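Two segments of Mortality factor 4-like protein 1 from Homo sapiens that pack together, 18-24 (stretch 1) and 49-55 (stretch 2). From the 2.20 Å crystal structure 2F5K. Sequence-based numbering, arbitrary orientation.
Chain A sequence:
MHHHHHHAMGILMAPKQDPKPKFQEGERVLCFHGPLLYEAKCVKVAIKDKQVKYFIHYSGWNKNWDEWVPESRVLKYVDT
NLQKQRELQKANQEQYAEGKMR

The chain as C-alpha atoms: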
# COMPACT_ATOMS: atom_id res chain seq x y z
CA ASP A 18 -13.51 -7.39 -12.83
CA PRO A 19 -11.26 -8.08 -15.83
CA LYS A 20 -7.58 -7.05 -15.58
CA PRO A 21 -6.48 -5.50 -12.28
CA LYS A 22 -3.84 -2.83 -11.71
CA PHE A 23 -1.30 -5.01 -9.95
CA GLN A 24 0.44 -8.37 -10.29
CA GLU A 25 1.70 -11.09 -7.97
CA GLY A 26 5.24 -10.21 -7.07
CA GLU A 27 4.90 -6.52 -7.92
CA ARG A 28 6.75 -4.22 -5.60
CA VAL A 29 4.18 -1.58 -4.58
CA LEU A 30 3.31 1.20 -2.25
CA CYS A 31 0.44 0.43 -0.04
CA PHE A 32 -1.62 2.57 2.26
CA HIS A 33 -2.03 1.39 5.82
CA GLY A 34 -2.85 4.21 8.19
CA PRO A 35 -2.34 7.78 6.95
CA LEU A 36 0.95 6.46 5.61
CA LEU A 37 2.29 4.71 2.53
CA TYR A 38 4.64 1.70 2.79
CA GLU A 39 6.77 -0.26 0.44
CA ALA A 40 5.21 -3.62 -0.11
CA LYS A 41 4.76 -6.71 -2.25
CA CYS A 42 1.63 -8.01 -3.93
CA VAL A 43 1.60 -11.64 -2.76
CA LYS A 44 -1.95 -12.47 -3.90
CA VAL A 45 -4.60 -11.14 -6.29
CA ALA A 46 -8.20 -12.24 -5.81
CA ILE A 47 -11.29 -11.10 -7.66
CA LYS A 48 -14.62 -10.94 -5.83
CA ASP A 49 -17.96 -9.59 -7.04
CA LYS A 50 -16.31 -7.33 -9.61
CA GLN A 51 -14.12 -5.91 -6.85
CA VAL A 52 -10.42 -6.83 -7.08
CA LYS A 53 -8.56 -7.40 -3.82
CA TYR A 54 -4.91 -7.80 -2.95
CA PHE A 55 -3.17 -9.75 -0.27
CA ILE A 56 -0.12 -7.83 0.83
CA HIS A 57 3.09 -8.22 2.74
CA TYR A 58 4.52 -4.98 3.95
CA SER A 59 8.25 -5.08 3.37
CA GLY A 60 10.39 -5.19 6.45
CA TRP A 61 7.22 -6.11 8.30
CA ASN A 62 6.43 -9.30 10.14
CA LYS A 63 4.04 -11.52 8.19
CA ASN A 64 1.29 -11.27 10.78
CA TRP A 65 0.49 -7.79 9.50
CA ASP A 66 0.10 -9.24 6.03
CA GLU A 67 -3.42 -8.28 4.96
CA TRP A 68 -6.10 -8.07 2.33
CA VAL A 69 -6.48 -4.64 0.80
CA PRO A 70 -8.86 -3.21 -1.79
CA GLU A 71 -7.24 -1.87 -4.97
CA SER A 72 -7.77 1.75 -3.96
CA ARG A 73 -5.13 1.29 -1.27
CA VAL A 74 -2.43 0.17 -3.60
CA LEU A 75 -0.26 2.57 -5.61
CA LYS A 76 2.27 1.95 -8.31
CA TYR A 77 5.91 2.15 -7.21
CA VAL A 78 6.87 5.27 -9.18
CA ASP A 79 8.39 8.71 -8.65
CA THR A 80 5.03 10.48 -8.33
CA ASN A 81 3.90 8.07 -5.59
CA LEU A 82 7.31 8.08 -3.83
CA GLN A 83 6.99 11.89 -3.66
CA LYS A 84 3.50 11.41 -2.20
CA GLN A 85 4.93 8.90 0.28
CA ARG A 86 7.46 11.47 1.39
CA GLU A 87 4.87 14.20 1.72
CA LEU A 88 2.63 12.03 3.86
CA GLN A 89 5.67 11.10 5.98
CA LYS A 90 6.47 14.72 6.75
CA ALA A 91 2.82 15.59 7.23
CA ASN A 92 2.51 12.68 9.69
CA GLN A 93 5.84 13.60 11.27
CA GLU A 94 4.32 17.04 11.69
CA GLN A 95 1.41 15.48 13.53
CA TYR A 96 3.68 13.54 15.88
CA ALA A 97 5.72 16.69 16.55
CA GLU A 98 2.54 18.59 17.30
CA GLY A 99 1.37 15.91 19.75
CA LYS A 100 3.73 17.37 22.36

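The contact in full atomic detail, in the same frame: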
# COMPACT_ATOMS: atom_id res chain seq x y z
N ASP A 18 -13.25 -8.03 -11.52
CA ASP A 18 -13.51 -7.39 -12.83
C ASP A 18 -12.25 -7.40 -13.68
O ASP A 18 -11.20 -6.94 -13.26
CB ASP A 18 -14.00 -5.95 -12.62
CG ASP A 18 -15.29 -5.66 -13.37
OD1 ASP A 18 -15.78 -4.51 -13.29
OD2 ASP A 18 -15.88 -6.53 -14.06
N PRO A 19 -12.38 -7.92 -14.90
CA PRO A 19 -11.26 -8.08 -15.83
C PRO A 19 -10.06 -7.13 -15.66
O PRO A 19 -10.20 -5.91 -15.52
CB PRO A 19 -11.93 -7.90 -17.18
CG PRO A 19 -13.30 -8.54 -16.97
CD PRO A 19 -13.65 -8.38 -15.50
N LYS A 20 -8.87 -7.74 -15.68
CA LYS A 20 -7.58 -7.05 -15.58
C LYS A 20 -7.45 -6.04 -14.46
O LYS A 20 -7.98 -4.94 -14.55
CB LYS A 20 -7.23 -6.41 -16.92
CG LYS A 20 -6.74 -7.40 -17.96
CD LYS A 20 -7.01 -6.91 -19.37
CE LYS A 20 -6.79 -8.02 -20.39
NZ LYS A 20 -7.87 -8.03 -21.41
N PRO A 21 -6.76 -6.41 -13.39
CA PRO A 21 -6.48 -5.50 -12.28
C PRO A 21 -5.16 -4.75 -12.46
O PRO A 21 -4.33 -5.11 -13.30
CB PRO A 21 -6.38 -6.46 -11.10
CG PRO A 21 -5.68 -7.64 -11.70
CD PRO A 21 -6.22 -7.76 -13.12
N LYS A 22 -4.99 -3.72 -11.65
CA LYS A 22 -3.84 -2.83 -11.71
C LYS A 22 -2.53 -3.52 -11.39
O LYS A 22 -1.51 -3.23 -12.00
CB LYS A 22 -4.04 -1.69 -10.70
CG LYS A 22 -4.50 -0.38 -11.28
CD LYS A 22 -3.91 0.80 -10.51
CE LYS A 22 -4.81 2.01 -10.55
NZ LYS A 22 -4.40 3.04 -9.55
N PHE A 23 -2.55 -4.43 -10.43
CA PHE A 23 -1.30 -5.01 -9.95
C PHE A 23 -1.13 -6.51 -10.18
O PHE A 23 -2.10 -7.21 -10.48
CB PHE A 23 -1.12 -4.65 -8.48
CG PHE A 23 -1.21 -3.18 -8.23
CD1 PHE A 23 -2.45 -2.57 -8.07
CD2 PHE A 23 -0.07 -2.39 -8.20
CE1 PHE A 23 -2.54 -1.20 -7.85
CE2 PHE A 23 -0.15 -1.03 -7.97
CZ PHE A 23 -1.37 -0.43 -7.81
N GLN A 24 0.10 -6.98 -10.06
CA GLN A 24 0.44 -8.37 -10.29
C GLN A 24 1.12 -9.03 -9.10
O GLN A 24 1.71 -8.37 -8.27
CB GLN A 24 1.38 -8.49 -11.48
CG GLN A 24 0.79 -8.03 -12.77
CD GLN A 24 1.80 -8.10 -13.88
OE1 GLN A 24 2.93 -8.53 -13.65
NE2 GLN A 24 1.40 -7.69 -15.09
N ASP A 49 -16.80 -10.42 -6.73
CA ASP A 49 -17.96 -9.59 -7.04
C ASP A 49 -17.60 -8.33 -7.80
O ASP A 49 -18.13 -7.26 -7.52
CB ASP A 49 -18.70 -9.22 -5.75
CG ASP A 49 -19.05 -10.43 -4.92
OD1 ASP A 49 -19.24 -11.52 -5.51
OD2 ASP A 49 -19.17 -10.39 -3.67
N LYS A 50 -16.69 -8.46 -8.76
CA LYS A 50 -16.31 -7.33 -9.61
C LYS A 50 -15.33 -6.41 -8.91
O LYS A 50 -14.81 -5.47 -9.50
CB LYS A 50 -17.55 -6.56 -10.07
CG LYS A 50 -18.53 -7.38 -10.91
CD LYS A 50 -19.65 -6.50 -11.47
CE LYS A 50 -20.65 -7.30 -12.29
NZ LYS A 50 -21.72 -6.41 -12.84
N GLN A 51 -15.07 -6.69 -7.63
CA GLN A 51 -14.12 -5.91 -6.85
C GLN A 51 -12.83 -6.72 -6.70
O GLN A 51 -12.84 -7.85 -6.19
CB GLN A 51 -14.70 -5.56 -5.48
CG GLN A 51 -15.79 -4.47 -5.51
CD GLN A 51 -16.32 -4.12 -4.12
OE1 GLN A 51 -15.78 -4.58 -3.10
NE2 GLN A 51 -17.37 -3.30 -4.07
N VAL A 52 -11.71 -6.15 -7.14
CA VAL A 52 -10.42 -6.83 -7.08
C VAL A 52 -9.72 -6.52 -5.77
O VAL A 52 -9.63 -5.37 -5.36
CB VAL A 52 -9.53 -6.41 -8.25
CG1 VAL A 52 -8.30 -7.28 -8.32
CG2 VAL A 52 -10.31 -6.48 -9.56
N LYS A 53 -9.22 -7.56 -5.10
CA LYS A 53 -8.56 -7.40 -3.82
C LYS A 53 -7.10 -7.83 -3.91
O LYS A 53 -6.70 -8.53 -4.82
CB LYS A 53 -9.27 -8.23 -2.75
CG LYS A 53 -10.77 -7.98 -2.66
CD LYS A 53 -11.33 -8.40 -1.29
CE LYS A 53 -12.74 -7.88 -1.06
NZ LYS A 53 -13.09 -7.91 0.39
N TYR A 54 -6.31 -7.40 -2.94
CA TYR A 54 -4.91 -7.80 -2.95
C TYR A 54 -4.44 -8.22 -1.58
O TYR A 54 -4.70 -7.54 -0.58
CB TYR A 54 -4.02 -6.67 -3.43
CG TYR A 54 -4.26 -6.27 -4.86
CD1 TYR A 54 -5.08 -5.19 -5.16
CD2 TYR A 54 -3.69 -6.98 -5.90
CE1 TYR A 54 -5.30 -4.81 -6.45
CE2 TYR A 54 -3.90 -6.61 -7.20
CZ TYR A 54 -4.71 -5.52 -7.47
OH TYR A 54 -4.94 -5.16 -8.77
N PHE A 55 -3.75 -9.34 -1.53
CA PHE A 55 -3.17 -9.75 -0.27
C PHE A 55 -1.77 -9.16 -0.24
O PHE A 55 -1.00 -9.32 -1.20
CB PHE A 55 -3.17 -11.28 -0.14
CG PHE A 55 -2.65 -11.77 1.18
CD1 PHE A 55 -3.31 -11.48 2.35
CD2 PHE A 55 -1.48 -12.52 1.24
CE1 PHE A 55 -2.81 -11.94 3.59
CE2 PHE A 55 -0.96 -12.98 2.46
CZ PHE A 55 -1.63 -12.68 3.64

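A single tyrosine hydroxyl serves as the polar anchor of this contact: the backbone N of Phe23 donates to Tyr54 OH (3.0 Å, N-H...O angle 165°), the one hydrogen bond between the stretches. Lys22 N also lies 3.2 Å from Tyr54 OH, but its angle is too poor for a bond. The hydroxyl is further hydrogen-bonded elsewhere in the structure, so this polar group is well satisfied. Tyr54, on the strand 51-55, spans the gap with its ring, since the CA atoms of Phe23 and Tyr54 are 8.4 Å apart; its rotamer is m (chi1 -64°). Phe23, also m, turns its ring edge toward the Tyr54 face, with centroids 5.5 Å apart and planes at 90°, and its CB lies 3.6 Å from Tyr54 CE2; an apolar ring suits this buried position. Pro21 and Val52 pack without polar side-chain groups to satisfy: Pro21 CB sits 3.5 Å from Val52 CG1 and 3.0 Å from Tyr54 OH, a tight approach. Val52 and Tyr54 both point toward stretch 1, whereas exposed Gln51 points away. At the exposed end the backbones draw closer, Asp18 CA to Lys50 CA 4.3 Å; Asp18 CB packs 3.3 Å from Lys50 O, while the lysine's end leads away, as suits an exposed charged residue. The contact buries 336 Å², both sides summed.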